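Local coordinates for phosphatidylglycerol lysyltransferase C-terminal domain-containing protein (Bacteroides thetaiotaomicron, PDB 2HQY) that is of unknown function but binds coenzyme A and probably transfers an acyl or aminoacyl group, as do its GNAT-like relatives, at residues T19-S30 and M224-H234; L126-K134 and N250-P258. All coordinates share one frame; numbering follows the deposited sequence.

Contact 1 (19-30 with 224-234) and contact 2 (126-134 with 250-258) have centres about 17 Å apart and meet through the second segment of each. Strand 230-238 is followed in the chain by helix 245-256. F231 carries most of the join: F231 CD2 lies 3.5 Å from I257 CD1, and its CE2 packs on F253 CE2. Both contacts stand near the bound coenzyme A without lining its pocket. In contact 1 the H234 side chain is about 10 Å from the cofactor and about 8 Å from the side chain of E190, while in contact 2 the N250 side chain is about 12 Å from the coenzyme A and about 6 Å from the side chain of Y246.

Contact 1 of 2, residues T19-S30 and M224-H234; sequences TMKSDRRNCDLS and MPINHETFGVH
H228 and N227 fasten the loop after helix 12-19, through M20 O and S22 O, to a classic beta bulge, in which I226 and N227 both face T230 where strands 216-227 and 230-238 join. M20 O takes two bonds from H228. H228 N reaches M20 O at 2.9 Å, in the carbonyl plane on a lone pair, and H228 ND1 approaches nearly in line with the C=O, with M20 O in the imidazole plane. That double grip fixes the rotation of the ring, and D23 OD1 lies at the same ring's edge, 3.4 Å from H228 CE1.

N227 works in two directions. Its CG sits between the backbone N and the carbonyl carbon (chi1 79°), which turns N227 ND2 to S22 O at 2.9 Å, tilted from the carbonyl plane. OD1 closes an Asx turn by accepting E229 N, while T230 OG1 reaches it from the opposite face. A water bridges N227 ND2 to E229 OE2.

I226 packs its methyls against the loop's backbone, CG2 on N26 O and R24 O, CD1 on R25 O and C27 CA. M20, bent at chi2 and chi3, brings M20 CE to 3.7 Å from P225 CB. R25 crosses T230 at about a right angle, R25 CG 3.3 Å from T230 OG1, and its guanidinium makes a cation-pi contact with Y263.

At the far end E267 takes a bond from H234 ND1, and a second water ties T19 OG1, L29 O and I226 O together. S30 OG, anti to its own N (chi1 159°), receives a weak, bent bond of 2.7 Å from H234 NE2.

Contact 2 of 2, residues L126-K134 and N250-P258; sequences LRSDLATLK and NYEFANRIP
N255 reaches across to the end of helix 127-132, where N255 ND2 gives A131 O a bond of 2.9 Å, in the carbonyl plane on a lone pair and fairly straight at 152°. The same ND2 lies over the centre of the Y251 ring, one turn back on its own helix, and also donates to Y251 O; the two bonds hold the amide in place. Y251 CE1 approaches A131 O too, at 3.0 Å. The tyrosine gets there because its CG is anti to the backbone N (chi1 179°), which swings the ring across the end of helix 127-132, where L133 CD1 packs on Y251 CD1 at 3.7 Å.

This is close helix-helix packing through alanines, joining helix 127-132 to helix 245-256, which carries the coenzyme A-binding Y246. The axes approach to 7.9 Å at 130°, nearer antiparallel than parallel. A131 and A254 make this possible, A131 CB lying 4.3 Å from A254 CB, with L130 CB beside them.

R127 works the other end. Its chain, bent at chi2 and chi3, carries R127 NH1 to a weak bond with I257 O (3.0 Å), and A131 CB lies over one face of the guanidinium. A water in the plane of that group accepts from NH2 and donates to N255 OD1, and another donates to both L130 O and N250 OD1.

Around the pair, R127, L130 and I257 touch I264 of strand 263-265, L133 and Y251 touch I145 of helix 139-151, and F253 touches Y157 of strand 156-159.

Contact 1 of 2, residues T19-S30 and M224-H234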
loop_
_atom_site.group_PDB
_atom_site.type_symbol
_atom_site.label_atom_id
_atom_site.label_comp_id
_atom_site.label_asym_id
_atom_site.label_seq_id
_atom_site.Cartn_x
_atom_site.Cartn_y
_atom_site.Cartn_z
ATOM N N THR A 19 -18.398 -4.814 -12.165
ATOM C CA THR A 19 -18.486 -3.388 -12.481
ATOM C C THR A 19 -18.910 -3.146 -13.941
ATOM O O THR A 19 -19.650 -2.203 -14.214
ATOM C CB THR A 19 -17.149 -2.623 -12.196
ATOM O OG1 THR A 19 -16.092 -3.281 -12.892
ATOM C CG2 THR A 19 -16.830 -2.584 -10.689
ATOM N N MET A 20 -18.462 -3.979 -14.885
ATOM C CA MET A 20 -18.710 -3.627 -16.282
ATOM C C MET A 20 -20.214 -3.629 -16.569
ATOM O O MET A 20 -20.709 -2.732 -17.237
ATOM C CB MET A 20 -17.921 -4.494 -17.284
ATOM C CG MET A 20 -16.399 -4.176 -17.286
ATOM S SD MET A 20 -15.911 -2.512 -17.817
ATOM C CE MET A 20 -16.280 -2.554 -19.546
ATOM N N LYS A 21 -20.934 -4.599 -16.009
ATOM C CA LYS A 21 -22.368 -4.725 -16.274
ATOM C C LYS A 21 -23.211 -3.746 -15.465
ATOM O O LYS A 21 -24.421 -3.640 -15.695
ATOM C CB LYS A 21 -22.847 -6.160 -16.020
ATOM C CG LYS A 21 -22.857 -6.575 -14.571
ATOM C CD LYS A 21 -23.532 -7.939 -14.409
ATOM C CE LYS A 21 -23.252 -8.549 -13.030
ATOM N NZ LYS A 21 -24.087 -8.008 -11.892
ATOM N N SER A 22 -22.588 -3.065 -14.504
ATOM C CA SER A 22 -23.311 -2.182 -13.581
ATOM C C SER A 22 -23.620 -0.850 -14.245
ATOM O O SER A 22 -23.058 -0.527 -15.293
ATOM C CB SER A 22 -22.500 -1.950 -12.302
ATOM O OG SER A 22 -21.472 -0.990 -12.518
ATOM N N ASP A 23 -24.498 -0.064 -13.635
ATOM C CA ASP A 23 -24.715 1.283 -14.153
ATOM C C ASP A 23 -23.963 2.347 -13.349
ATOM O O ASP A 23 -24.263 3.527 -13.415
ATOM C CB ASP A 23 -26.225 1.563 -14.347
ATOM C CG ASP A 23 -26.756 0.969 -15.679
ATOM O OD1 ASP A 23 -26.081 1.067 -16.759
ATOM O OD2 ASP A 23 -27.859 0.386 -15.648
ATOM N N ARG A 24 -22.933 1.905 -12.634
ATOM C CA ARG A 24 -22.097 2.805 -11.841
ATOM C C ARG A 24 -21.012 3.446 -12.696
ATOM O O ARG A 24 -20.259 2.749 -13.352
ATOM C CB ARG A 24 -21.475 2.012 -10.691
ATOM C CG ARG A 24 -22.532 1.243 -9.906
ATOM C CD ARG A 24 -23.173 2.113 -8.848
ATOM N NE ARG A 24 -22.237 2.227 -7.747
ATOM C CZ ARG A 24 -22.202 1.416 -6.692
ATOM N NH1 ARG A 24 -21.266 1.607 -5.776
ATOM N NH2 ARG A 24 -23.101 0.432 -6.546
ATOM N N ARG A 25 -20.936 4.774 -12.677
ATOM C CA ARG A 25 -19.990 5.491 -13.522
ATOM C C ARG A 25 -18.855 6.167 -12.747
ATOM O O ARG A 25 -17.995 6.826 -13.331
ATOM C CB ARG A 25 -20.736 6.501 -14.386
ATOM C CG ARG A 25 -21.779 5.844 -15.265
ATOM C CD ARG A 25 -22.388 6.836 -16.226
ATOM N NE ARG A 25 -23.131 7.897 -15.549
ATOM C CZ ARG A 25 -23.632 8.972 -16.165
ATOM N NH1 ARG A 25 -23.454 9.150 -17.470
ATOM N NH2 ARG A 25 -24.303 9.885 -15.471
ATOM N N ASN A 26 -18.841 6.016 -11.428
ATOM C CA ASN A 26 -17.838 6.768 -10.680
ATOM C C ASN A 26 -16.424 6.186 -10.788
ATOM O O ASN A 26 -16.234 4.946 -10.838
ATOM C CB ASN A 26 -18.268 7.043 -9.258
ATOM C CG ASN A 26 -18.317 5.822 -8.442
ATOM O OD1 ASN A 26 -19.125 4.932 -8.696
ATOM N ND2 ASN A 26 -17.495 5.782 -7.401
ATOM N N CYS A 27 -15.452 7.090 -10.870
ATOM C CA CYS A 27 -14.082 6.720 -11.225
ATOM C C CYS A 27 -13.475 5.831 -10.172
ATOM O O CYS A 27 -12.521 5.108 -10.452
ATOM C CB CYS A 27 -13.200 7.970 -11.428
ATOM S SG CYS A 27 -12.907 8.957 -9.949
ATOM N N ASP A 28 -14.011 5.883 -8.950
ATOM C CA ASP A 28 -13.450 5.039 -7.882
ATOM C C ASP A 28 -13.654 3.551 -8.139
ATOM O O ASP A 28 -13.064 2.724 -7.437
ATOM C CB ASP A 28 -13.987 5.444 -6.521
ATOM C CG ASP A 28 -13.482 6.829 -6.104
ATOM O OD1 ASP A 28 -12.326 7.176 -6.471
ATOM O OD2 ASP A 28 -14.212 7.558 -5.431
ATOM N N LEU A 29 -14.517 3.207 -9.100
ATOM C CA LEU A 29 -14.751 1.800 -9.441
ATOM C C LEU A 29 -13.886 1.274 -10.600
ATOM O O LEU A 29 -13.992 0.088 -10.985
ATOM C CB LEU A 29 -16.246 1.554 -9.730
ATOM C CG LEU A 29 -17.119 1.558 -8.468
ATOM C CD1 LEU A 29 -18.563 1.432 -8.894
ATOM C CD2 LEU A 29 -16.752 0.446 -7.521
ATOM N N SER A 30 -13.044 2.139 -11.161
ATOM C CA SER A 30 -12.018 1.661 -12.093
ATOM C C SER A 30 -11.080 0.687 -11.378
ATOM O O SER A 30 -10.605 0.960 -10.259
ATOM C CB SER A 30 -11.198 2.813 -12.633
ATOM O OG SER A 30 -9.971 2.296 -13.100
ATOM N N MET A 224 -8.865 3.583 -18.260
ATOM C CA MET A 224 -9.480 2.337 -18.703
ATOM C C MET A 224 -10.975 2.390 -18.462
ATOM O O MET A 224 -11.471 3.320 -17.830
ATOM C CB MET A 224 -8.837 1.109 -17.976
ATOM C CG MET A 224 -9.081 0.981 -16.408
ATOM S SD MET A 224 -8.263 -0.473 -15.670
ATOM C CE MET A 224 -9.260 -1.816 -16.367
ATOM N N PRO A 225 -11.718 1.381 -18.942
ATOM C CA PRO A 225 -13.170 1.384 -18.706
ATOM C C PRO A 225 -13.532 1.356 -17.213
ATOM O O PRO A 225 -12.815 0.738 -16.397
ATOM C CB PRO A 225 -13.631 0.079 -19.400
ATOM C CG PRO A 225 -12.592 -0.115 -20.478
ATOM C CD PRO A 225 -11.310 0.226 -19.753
ATOM N N ILE A 226 -14.631 2.039 -16.871
ATOM C CA ILE A 226 -15.241 1.980 -15.533
ATOM C C ILE A 226 -16.453 1.046 -15.591
ATOM O O ILE A 226 -16.629 0.177 -14.738
ATOM C CB ILE A 226 -15.682 3.372 -15.039
ATOM C CG1 ILE A 226 -14.451 4.241 -14.734
ATOM C CG2 ILE A 226 -16.569 3.250 -13.747
ATOM C CD1 ILE A 226 -14.761 5.784 -14.865
ATOM N N ASN A 227 -17.297 1.249 -16.593
ATOM C CA ASN A 227 -18.353 0.276 -16.865
ATOM C C ASN A 227 -18.522 0.128 -18.371
ATOM O O ASN A 227 -17.720 0.678 -19.147
ATOM C CB ASN A 227 -19.668 0.592 -16.108
ATOM C CG ASN A 227 -20.512 1.696 -16.768
ATOM O OD1 ASN A 227 -20.075 2.379 -17.696
ATOM N ND2 ASN A 227 -21.761 1.816 -16.326
ATOM N N HIS A 228 -19.544 -0.600 -18.794
ATOM C CA HIS A 228 -19.742 -0.929 -20.199
ATOM C C HIS A 228 -19.831 0.277 -21.134
ATOM O O HIS A 228 -19.507 0.170 -22.266
ATOM C CB HIS A 228 -20.936 -1.837 -20.374
ATOM C CG HIS A 228 -22.225 -1.163 -20.091
ATOM N ND1 HIS A 228 -22.750 -1.076 -18.834
ATOM C CD2 HIS A 228 -23.072 -0.505 -20.892
ATOM C CE1 HIS A 228 -23.868 -0.396 -18.867
ATOM N NE2 HIS A 228 -24.088 -0.044 -20.108
ATOM N N GLU A 229 -20.260 1.417 -20.629
ATOM C CA GLU A 229 -20.392 2.641 -21.406
ATOM C C GLU A 229 -19.623 3.893 -20.915
ATOM O O GLU A 229 -19.867 4.977 -21.370
ATOM C CB GLU A 229 -21.860 3.016 -21.587
ATOM C CG GLU A 229 -22.573 3.290 -20.319
ATOM C CD GLU A 229 -24.014 3.715 -20.494
ATOM O OE1 GLU A 229 -24.509 3.668 -21.597
ATOM O OE2 GLU A 229 -24.633 4.093 -19.533
ATOM N N THR A 230 -18.704 3.700 -19.988
ATOM C CA THR A 230 -17.961 4.808 -19.379
ATOM C C THR A 230 -16.479 4.446 -19.323
ATOM O O THR A 230 -16.105 3.406 -18.786
ATOM C CB THR A 230 -18.464 5.147 -17.944
ATOM O OG1 THR A 230 -19.904 5.219 -17.935
ATOM C CG2 THR A 230 -17.855 6.455 -17.429
ATOM N N PHE A 231 -15.660 5.296 -19.928
ATOM C CA PHE A 231 -14.200 5.140 -19.878
ATOM C C PHE A 231 -13.668 6.202 -18.918
ATOM O O PHE A 231 -14.094 7.363 -18.992
ATOM C CB PHE A 231 -13.635 5.364 -21.276
ATOM C CG PHE A 231 -12.203 4.921 -21.428
ATOM C CD1 PHE A 231 -11.909 3.638 -21.877
ATOM C CD2 PHE A 231 -11.155 5.771 -21.084
ATOM C CE1 PHE A 231 -10.575 3.209 -22.031
ATOM C CE2 PHE A 231 -9.813 5.361 -21.222
ATOM C CZ PHE A 231 -9.532 4.068 -21.690
ATOM N N GLY A 232 -12.712 5.849 -18.067
ATOM C CA GLY A 232 -12.174 6.814 -17.108
ATOM C C GLY A 232 -10.782 7.221 -17.551
ATOM O O GLY A 232 -9.948 6.372 -17.862
ATOM N N VAL A 233 -10.523 8.517 -17.575
ATOM C CA VAL A 233 -9.182 9.016 -17.788
ATOM C C VAL A 233 -8.607 9.315 -16.400
ATOM O O VAL A 233 -9.091 10.209 -15.702
ATOM C CB VAL A 233 -9.164 10.289 -18.705
ATOM C CG1 VAL A 233 -7.736 10.797 -18.884
ATOM C CG2 VAL A 233 -9.770 9.952 -20.048
ATOM N N HIS A 234 -7.602 8.551 -15.990
ATOM C CA HIS A 234 -7.106 8.621 -14.592
ATOM C C HIS A 234 -5.993 9.635 -14.382
ATOM O O HIS A 234 -5.847 10.188 -13.287
ATOM C CB HIS A 234 -6.657 7.238 -14.078
ATOM C CG HIS A 234 -7.709 6.178 -14.218
ATOM N ND1 HIS A 234 -9.059 6.473 -14.166
ATOM C CD2 HIS A 234 -7.622 4.843 -14.435
ATOM C CE1 HIS A 234 -9.753 5.363 -14.377
ATOM N NE2 HIS A 234 -8.904 4.359 -14.528
HETATM O O HOH W 1 -14.682 -1.118 -13.331
HETATM O O HOH W 2 -23.866 3.524 -17.067
#

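Contact 2 of 2, residues L126-K134 and N250-P258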
loop_
_atom_site.group_PDB
_atom_site.type_symbol
_atom_site.label_atom_id
_atom_site.label_comp_id
_atom_site.label_asym_id
_atom_site.label_seq_id
_atom_site.Cartn_x
_atom_site.Cartn_y
_atom_site.Cartn_z
ATOM N N LEU A 126 -19.359 13.602 -22.836
ATOM C CA LEU A 126 -19.625 12.725 -23.981
ATOM C C LEU A 126 -18.313 12.486 -24.704
ATOM O O LEU A 126 -17.596 13.434 -25.021
ATOM C CB LEU A 126 -20.598 13.369 -24.960
ATOM C CG LEU A 126 -22.035 13.584 -24.447
ATOM C CD1 LEU A 126 -22.897 14.397 -25.422
ATOM C CD2 LEU A 126 -22.687 12.235 -24.099
ATOM N N ARG A 127 -17.999 11.226 -24.980
ATOM C CA ARG A 127 -16.829 10.909 -25.812
ATOM C C ARG A 127 -16.916 11.622 -27.160
ATOM O O ARG A 127 -15.914 12.117 -27.667
ATOM C CB ARG A 127 -16.706 9.394 -26.009
ATOM C CG ARG A 127 -15.386 8.928 -26.650
ATOM C CD ARG A 127 -15.589 7.671 -27.502
ATOM N NE ARG A 127 -15.995 8.088 -28.827
ATOM C CZ ARG A 127 -15.169 8.260 -29.857
ATOM N NH1 ARG A 127 -13.865 8.006 -29.759
ATOM N NH2 ARG A 127 -15.668 8.663 -31.003
ATOM N N SER A 128 -18.118 11.662 -27.732
ATOM C CA SER A 128 -18.383 12.395 -28.966
ATOM C C SER A 128 -17.966 13.881 -28.919
ATOM O O SER A 128 -17.391 14.377 -29.900
ATOM C CB SER A 128 -19.841 12.197 -29.441
ATOM O OG SER A 128 -20.792 12.661 -28.504
ATOM N N ASP A 129 -18.189 14.565 -27.793
ATOM C CA ASP A 129 -17.756 15.957 -27.639
ATOM C C ASP A 129 -16.230 16.078 -27.601
ATOM O O ASP A 129 -15.636 16.866 -28.335
ATOM C CB ASP A 129 -18.328 16.555 -26.357
ATOM C CG ASP A 129 -19.815 16.890 -26.462
ATOM O OD1 ASP A 129 -20.339 17.062 -27.593
ATOM O OD2 ASP A 129 -20.456 16.984 -25.390
ATOM N N LEU A 130 -15.601 15.288 -26.738
ATOM C CA LEU A 130 -14.150 15.384 -26.533
ATOM C C LEU A 130 -13.360 14.903 -27.756
ATOM O O LEU A 130 -12.258 15.408 -28.009
ATOM C CB LEU A 130 -13.740 14.648 -25.252
ATOM C CG LEU A 130 -14.358 15.194 -23.947
ATOM C CD1 LEU A 130 -13.750 14.488 -22.706
ATOM C CD2 LEU A 130 -14.199 16.709 -23.823
ATOM N N ALA A 131 -13.918 13.952 -28.518
ATOM C CA ALA A 131 -13.210 13.402 -29.706
ATOM C C ALA A 131 -13.337 14.301 -30.939
ATOM O O ALA A 131 -12.523 14.217 -31.872
ATOM C CB ALA A 131 -13.729 11.996 -30.026
ATOM N N THR A 132 -14.390 15.121 -30.979
ATOM C CA THR A 132 -14.656 15.937 -32.183
ATOM C C THR A 132 -14.501 17.445 -31.922
ATOM O O THR A 132 -14.216 18.216 -32.843
ATOM C CB THR A 132 -16.081 15.697 -32.750
ATOM O OG1 THR A 132 -17.042 16.185 -31.810
ATOM C CG2 THR A 132 -16.347 14.238 -33.012
ATOM N N LEU A 133 -14.709 17.861 -30.676
ATOM C CA LEU A 133 -14.792 19.282 -30.291
ATOM C C LEU A 133 -15.706 20.096 -31.219
ATOM O O LEU A 133 -15.413 21.236 -31.554
ATOM C CB LEU A 133 -13.406 19.913 -30.173
ATOM C CG LEU A 133 -12.470 19.160 -29.220
ATOM C CD1 LEU A 133 -11.039 19.671 -29.387
ATOM C CD2 LEU A 133 -12.970 19.304 -27.791
ATOM N N LYS A 134 -16.826 19.506 -31.619
ATOM C CA LYS A 134 -17.738 20.153 -32.577
ATOM C C LYS A 134 -18.672 21.144 -31.871
ATOM O O LYS A 134 -19.065 20.927 -30.709
ATOM C CB LYS A 134 -18.563 19.076 -33.261
ATOM C CG LYS A 134 -19.324 18.237 -32.240
ATOM C CD LYS A 134 -20.064 17.045 -32.817
ATOM C CE LYS A 134 -20.678 16.258 -31.649
ATOM N NZ LYS A 134 -21.703 15.264 -32.081
ATOM N N ASN A 250 -5.459 15.288 -24.733
ATOM C CA ASN A 250 -6.861 15.022 -24.434
ATOM C C ASN A 250 -7.603 14.599 -25.720
ATOM O O ASN A 250 -8.208 13.529 -25.769
ATOM C CB ASN A 250 -7.444 16.302 -23.798
ATOM C CG ASN A 250 -8.916 16.187 -23.422
ATOM O OD1 ASN A 250 -9.706 15.450 -24.035
ATOM N ND2 ASN A 250 -9.299 16.971 -22.403
ATOM N N TYR A 251 -7.511 15.436 -26.766
ATOM C CA TYR A 251 -8.113 15.176 -28.065
ATOM C C TYR A 251 -7.608 13.880 -28.723
ATOM O O TYR A 251 -8.412 13.072 -29.187
ATOM C CB TYR A 251 -7.853 16.371 -28.975
ATOM C CG TYR A 251 -8.421 16.199 -30.357
ATOM C CD1 TYR A 251 -9.774 16.408 -30.599
ATOM C CD2 TYR A 251 -7.606 15.792 -31.410
ATOM C CE1 TYR A 251 -10.300 16.253 -31.887
ATOM C CE2 TYR A 251 -8.122 15.629 -32.712
ATOM C CZ TYR A 251 -9.465 15.847 -32.927
ATOM O OH TYR A 251 -9.960 15.676 -34.219
ATOM N N GLU A 252 -6.293 13.677 -28.785
ATOM C CA GLU A 252 -5.783 12.455 -29.450
ATOM C C GLU A 252 -6.246 11.202 -28.718
ATOM O O GLU A 252 -6.680 10.237 -29.341
ATOM C CB GLU A 252 -4.248 12.483 -29.557
ATOM C CG GLU A 252 -3.728 13.496 -30.613
ATOM C CD GLU A 252 -3.542 12.872 -31.988
ATOM O OE1 GLU A 252 -3.917 11.685 -32.177
ATOM O OE2 GLU A 252 -3.036 13.587 -32.888
ATOM N N PHE A 253 -6.155 11.205 -27.385
ATOM C CA PHE A 253 -6.507 10.002 -26.654
ATOM C C PHE A 253 -8.027 9.754 -26.694
ATOM O O PHE A 253 -8.437 8.599 -26.782
ATOM C CB PHE A 253 -5.955 10.056 -25.221
ATOM C CG PHE A 253 -6.197 8.783 -24.425
ATOM C CD1 PHE A 253 -5.721 7.557 -24.882
ATOM C CD2 PHE A 253 -6.897 8.831 -23.229
ATOM C CE1 PHE A 253 -5.926 6.384 -24.149
ATOM C CE2 PHE A 253 -7.122 7.666 -22.478
ATOM C CZ PHE A 253 -6.622 6.441 -22.944
ATOM N N ALA A 254 -8.839 10.819 -26.687
ATOM C CA ALA A 254 -10.314 10.660 -26.763
ATOM C C ALA A 254 -10.662 9.877 -28.040
ATOM O O ALA A 254 -11.528 8.994 -28.043
ATOM C CB ALA A 254 -11.022 12.030 -26.724
ATOM N N ASN A 255 -9.931 10.173 -29.107
ATOM C CA ASN A 255 -10.139 9.476 -30.375
ATOM C C ASN A 255 -9.749 8.003 -30.402
ATOM O O ASN A 255 -10.175 7.249 -31.306
ATOM C CB ASN A 255 -9.516 10.279 -31.516
ATOM C CG ASN A 255 -10.455 11.388 -31.980
ATOM O OD1 ASN A 255 -11.438 11.134 -32.706
ATOM N ND2 ASN A 255 -10.190 12.605 -31.542
ATOM N N ARG A 256 -8.934 7.600 -29.429
ATOM C CA ARG A 256 -8.508 6.198 -29.275
ATOM C C ARG A 256 -9.442 5.395 -28.353
ATOM O O ARG A 256 -9.432 4.160 -28.361
ATOM C CB ARG A 256 -7.073 6.142 -28.743
ATOM C CG ARG A 256 -6.031 6.848 -29.632
ATOM C CD ARG A 256 -6.016 6.298 -31.080
ATOM N NE ARG A 256 -4.893 6.884 -31.821
ATOM C CZ ARG A 256 -3.730 6.294 -32.096
ATOM N NH1 ARG A 256 -3.498 5.018 -31.768
ATOM N NH2 ARG A 256 -2.814 6.998 -32.765
ATOM N N ILE A 257 -10.248 6.087 -27.559
ATOM C CA ILE A 257 -11.197 5.410 -26.682
ATOM C C ILE A 257 -12.302 4.773 -27.545
ATOM O O ILE A 257 -12.893 5.463 -28.395
ATOM C CB ILE A 257 -11.805 6.417 -25.652
ATOM C CG1 ILE A 257 -10.730 6.858 -24.641
ATOM C CG2 ILE A 257 -13.057 5.798 -24.976
ATOM C CD1 ILE A 257 -11.147 8.067 -23.751
ATOM N N PRO A 258 -12.534 3.456 -27.381
ATOM C CA PRO A 258 -13.528 2.731 -28.183
ATOM C C PRO A 258 -14.927 3.370 -28.130
ATOM O O PRO A 258 -15.321 3.898 -27.094
ATOM C CB PRO A 258 -13.522 1.345 -27.544
ATOM C CG PRO A 258 -12.114 1.191 -27.024
ATOM C CD PRO A 258 -11.826 2.552 -26.454
HETATM O O HOH W 3 -13.546 9.116 -32.537
HETATM O O HOH W 4 -10.664 16.849 -26.341
#